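Local coordinates for EIAV protease (PDB 1FMB), which probably cleaves viral polyproteins as a homodimeric retroviral aspartic protease and is held here with the peptide-like inhibitor HBY-793, at residues T11-N16 with L20-D25. The protein carries 1 engineered substitution. Residues are numbered along the deposited sequence; the frame is centred on the assembly and turned at random.
Sequences TIVLIN and LNVLLD. With HYB ([2-(2-methyl-propane-2-sulfonylmethyl)-3-naphthalen-1-yl-propionyl-valinyl]-phenylalaninol), chain B.
T11 and V22 form one hydrogen-bonded pair of an antiparallel hairpin and V13 and L20 the other, each closed by two backbone bonds (V22 N to T11 O 2.8 Å, N-H...O 167°; L20 N to V13 O 2.9 Å), while the strand axes, at 119°, show strong twist. Between them I12 and N21 make the non-hydrogen-bonded pair, their CA atoms 4.4 Å apart. On that exposed face the side chains cross at about a right angle, N21 OD1 lying 3.7 Å from I12 CG1. The opposite face, with T11, V13, L20 and V22, is mainly apolar. V13 CG2 meets V22 CG1 at 3.8 Å, nearly perpendicular. T11 runs alongside V22, methyl to methyl (CG2 to CG2, 4.1 Å): with OG1 anti to the backbone N (chi1 -161°), CG2 is left for V22 and L24 CD2, while OG1, the polar exception, hydrogen-bonds K71 NZ. I15 CD1 touches L20 CD1 at 3.8 Å. Past L24 the chain reaches D25, first residue of the Asp-Thr-Gly signature of aspartic proteases, its OD2 2.7 Å from inhibitor O14; D25 of the second subunit lies near. Strand 58-71 flanks 11-15 antiparallel, 89-90 runs parallel to 20-24, and L90 packs against V13, V22 and L24.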
loop_
_atom_site.group_PDB
_atom_site.type_symbol
_atom_site.label_atom_id
_atom_site.label_comp_id
_atom_site.label_asym_id
_atom_site.label_seq_id
_atom_site.Cartn_x
_atom_site.Cartn_y
_atom_site.Cartn_z
ATOM N N THR A 11 9.628 5.762 -7.697
ATOM C CA THR A 11 10.453 6.944 -8.009
ATOM C C THR A 11 11.842 6.689 -7.449
ATOM O O THR A 11 12.018 5.765 -6.645
ATOM C CB THR A 11 9.910 8.259 -7.443
ATOM O OG1 THR A 11 10.518 9.330 -8.169
ATOM C CG2 THR A 11 10.171 8.447 -5.959
ATOM N N ILE A 12 12.816 7.458 -7.943
ATOM C CA ILE A 12 14.175 7.347 -7.426
ATOM C C ILE A 12 14.355 8.400 -6.350
ATOM O O ILE A 12 14.050 9.607 -6.515
ATOM C CB ILE A 12 15.203 7.584 -8.592
ATOM C CG1 ILE A 12 14.965 6.377 -9.505
ATOM C CG2 ILE A 12 16.572 7.701 -7.956
ATOM C CD1 ILE A 12 15.650 6.184 -10.818
ATOM N N VAL A 13 14.851 8.010 -5.193
ATOM C CA VAL A 13 15.131 8.934 -4.086
ATOM C C VAL A 13 16.583 8.711 -3.641
ATOM O O VAL A 13 17.178 7.624 -3.823
ATOM C CB VAL A 13 14.291 8.870 -2.797
ATOM C CG1 VAL A 13 12.815 9.201 -3.060
ATOM C CG2 VAL A 13 14.338 7.541 -2.060
ATOM N N LEU A 14 17.228 9.698 -3.005
ATOM C CA LEU A 14 18.585 9.384 -2.506
ATOM C C LEU A 14 18.415 9.064 -1.013
ATOM O O LEU A 14 17.836 9.867 -0.328
ATOM C CB LEU A 14 19.597 10.569 -2.590
ATOM C CG LEU A 14 19.979 10.869 -4.069
ATOM C CD1 LEU A 14 20.655 12.224 -4.229
ATOM C CD2 LEU A 14 20.906 9.795 -4.610
ATOM N N ILE A 15 18.842 7.870 -0.539
ATOM C CA ILE A 15 18.776 7.607 0.880
ATOM C C ILE A 15 20.244 7.506 1.297
ATOM O O ILE A 15 20.990 6.678 0.709
ATOM C CB ILE A 15 18.020 6.287 1.135
ATOM C CG1 ILE A 15 16.616 6.526 0.583
ATOM C CG2 ILE A 15 18.098 6.001 2.649
ATOM C CD1 ILE A 15 15.571 5.415 0.549
ATOM N N ASN A 16 20.712 8.269 2.236
ATOM C CA ASN A 16 22.120 8.249 2.680
ATOM C C ASN A 16 23.020 8.242 1.435
ATOM O O ASN A 16 23.898 7.407 1.214
ATOM C CB ASN A 16 22.481 7.039 3.550
ATOM C CG ASN A 16 21.818 7.116 4.921
ATOM O OD1 ASN A 16 21.072 8.081 5.158
ATOM N ND2 ASN A 16 22.087 6.182 5.835
ATOM N N LEU A 20 17.988 5.076 -4.893
ATOM C CA LEU A 20 17.262 3.779 -4.789
ATOM C C LEU A 20 15.874 3.950 -5.408
ATOM O O LEU A 20 15.299 5.009 -5.184
ATOM C CB LEU A 20 16.971 3.463 -3.300
ATOM C CG LEU A 20 18.199 3.039 -2.453
ATOM C CD1 LEU A 20 17.821 2.719 -1.004
ATOM C CD2 LEU A 20 18.779 1.787 -3.060
ATOM N N ASN A 21 15.308 2.940 -6.053
ATOM C CA ASN A 21 13.965 2.981 -6.643
ATOM C C ASN A 21 13.048 2.509 -5.491
ATOM O O ASN A 21 13.390 1.487 -4.889
ATOM C CB ASN A 21 13.712 2.005 -7.780
ATOM C CG ASN A 21 12.600 2.440 -8.737
ATOM O OD1 ASN A 21 12.618 3.455 -9.468
ATOM N ND2 ASN A 21 11.567 1.588 -8.750
ATOM N N VAL A 22 12.058 3.323 -5.193
ATOM C CA VAL A 22 11.168 3.045 -4.056
ATOM C C VAL A 22 9.697 3.038 -4.435
ATOM O O VAL A 22 9.396 3.734 -5.395
ATOM C CB VAL A 22 11.340 4.083 -2.932
ATOM C CG1 VAL A 22 12.817 4.118 -2.515
ATOM C CG2 VAL A 22 10.987 5.507 -3.216
ATOM N N LEU A 23 8.834 2.325 -3.728
ATOM C CA LEU A 23 7.423 2.257 -4.058
ATOM C C LEU A 23 6.755 3.332 -3.216
ATOM O O LEU A 23 7.059 3.380 -1.998
ATOM C CB LEU A 23 6.906 0.865 -3.682
ATOM C CG LEU A 23 5.378 0.699 -3.764
ATOM C CD1 LEU A 23 4.893 0.836 -5.193
ATOM C CD2 LEU A 23 4.949 -0.674 -3.251
ATOM N N LEU A 24 5.870 4.172 -3.730
ATOM C CA LEU A 24 5.144 5.207 -2.978
ATOM C C LEU A 24 3.815 4.527 -2.568
ATOM O O LEU A 24 2.954 4.197 -3.402
ATOM C CB LEU A 24 4.816 6.383 -3.902
ATOM C CG LEU A 24 6.143 6.885 -4.559
ATOM C CD1 LEU A 24 5.833 8.028 -5.523
ATOM C CD2 LEU A 24 7.045 7.307 -3.449
ATOM N N ASP A 25 3.730 4.254 -1.293
ATOM C CA ASP A 25 2.645 3.418 -0.775
ATOM C C ASP A 25 1.727 4.011 0.275
ATOM O O ASP A 25 2.051 4.118 1.466
ATOM C CB ASP A 25 3.353 2.150 -0.228
ATOM C CG ASP A 25 2.430 1.004 0.194
ATOM O OD1 ASP A 25 1.196 1.182 0.030
ATOM O OD2 ASP A 25 3.025 0.077 0.758
HETATM S S1 HYB B . 0.527 -9.723 -5.684
HETATM O O2 HYB B . 1.480 -10.722 -5.284
HETATM O O3 HYB B . -0.620 -9.510 -4.863
HETATM C C4 HYB B . 6.936 -8.955 -4.858
HETATM C C5 HYB B . 5.826 -9.579 -4.374
HETATM C C6 HYB B . 4.559 -8.875 -4.318
HETATM C C7 HYB B . 4.472 -7.598 -4.748
HETATM C C8 HYB B . 5.677 -6.877 -5.274
HETATM C C9 HYB B . 6.878 -7.596 -5.319
HETATM C C10 HYB B . 8.065 -6.971 -5.833
HETATM C C11 HYB B . 8.014 -5.670 -6.261
HETATM C C12 HYB B . 6.797 -4.937 -6.206
HETATM C C13 HYB B . 5.639 -5.549 -5.718
HETATM O O14 HYB B . 2.114 -2.039 -0.606
HETATM C C15 HYB B . 1.941 -2.715 0.694
HETATM N N16 HYB B . 1.449 -4.715 -0.595
HETATM C C17 HYB B . 2.361 -4.189 0.435
HETATM C C18 HYB B . 3.805 -4.288 -0.114
HETATM C C19 HYB B . 4.505 -5.630 -0.162
HETATM C C20 HYB B . 4.547 -6.437 -1.304
HETATM C C21 HYB B . 5.247 -7.649 -1.354
HETATM C C22 HYB B . 5.929 -8.079 -0.210
HETATM C C23 HYB B . 5.926 -7.283 0.933
HETATM C C24 HYB B . 5.222 -6.075 0.962
HETATM N N25 HYB B . 0.733 -6.963 -2.531
HETATM C C26 HYB B . -0.203 -6.184 -1.678
HETATM C C27 HYB B . 0.668 -5.841 -0.410
HETATM O O28 HYB B . 0.631 -6.437 0.655
HETATM C C29 HYB B . -1.513 -6.932 -1.329
HETATM C C30 HYB B . -2.265 -6.237 -0.182
HETATM C C31 HYB B . -2.343 -7.004 -2.632
HETATM C C32 HYB B . 0.885 -6.772 -3.870
HETATM O O33 HYB B . 0.273 -5.903 -4.503
HETATM C C34 HYB B . 1.952 -7.658 -4.547
HETATM C C35 HYB B . 3.193 -6.743 -4.711
HETATM C C36 HYB B . 1.478 -8.231 -5.921
HETATM C C37 HYB B . -1.208 -9.178 -7.818
HETATM C C38 HYB B . -0.115 -10.172 -7.350
HETATM C C39 HYB B . -0.805 -11.545 -7.165
HETATM C C40 HYB B . 1.054 -10.276 -8.361
#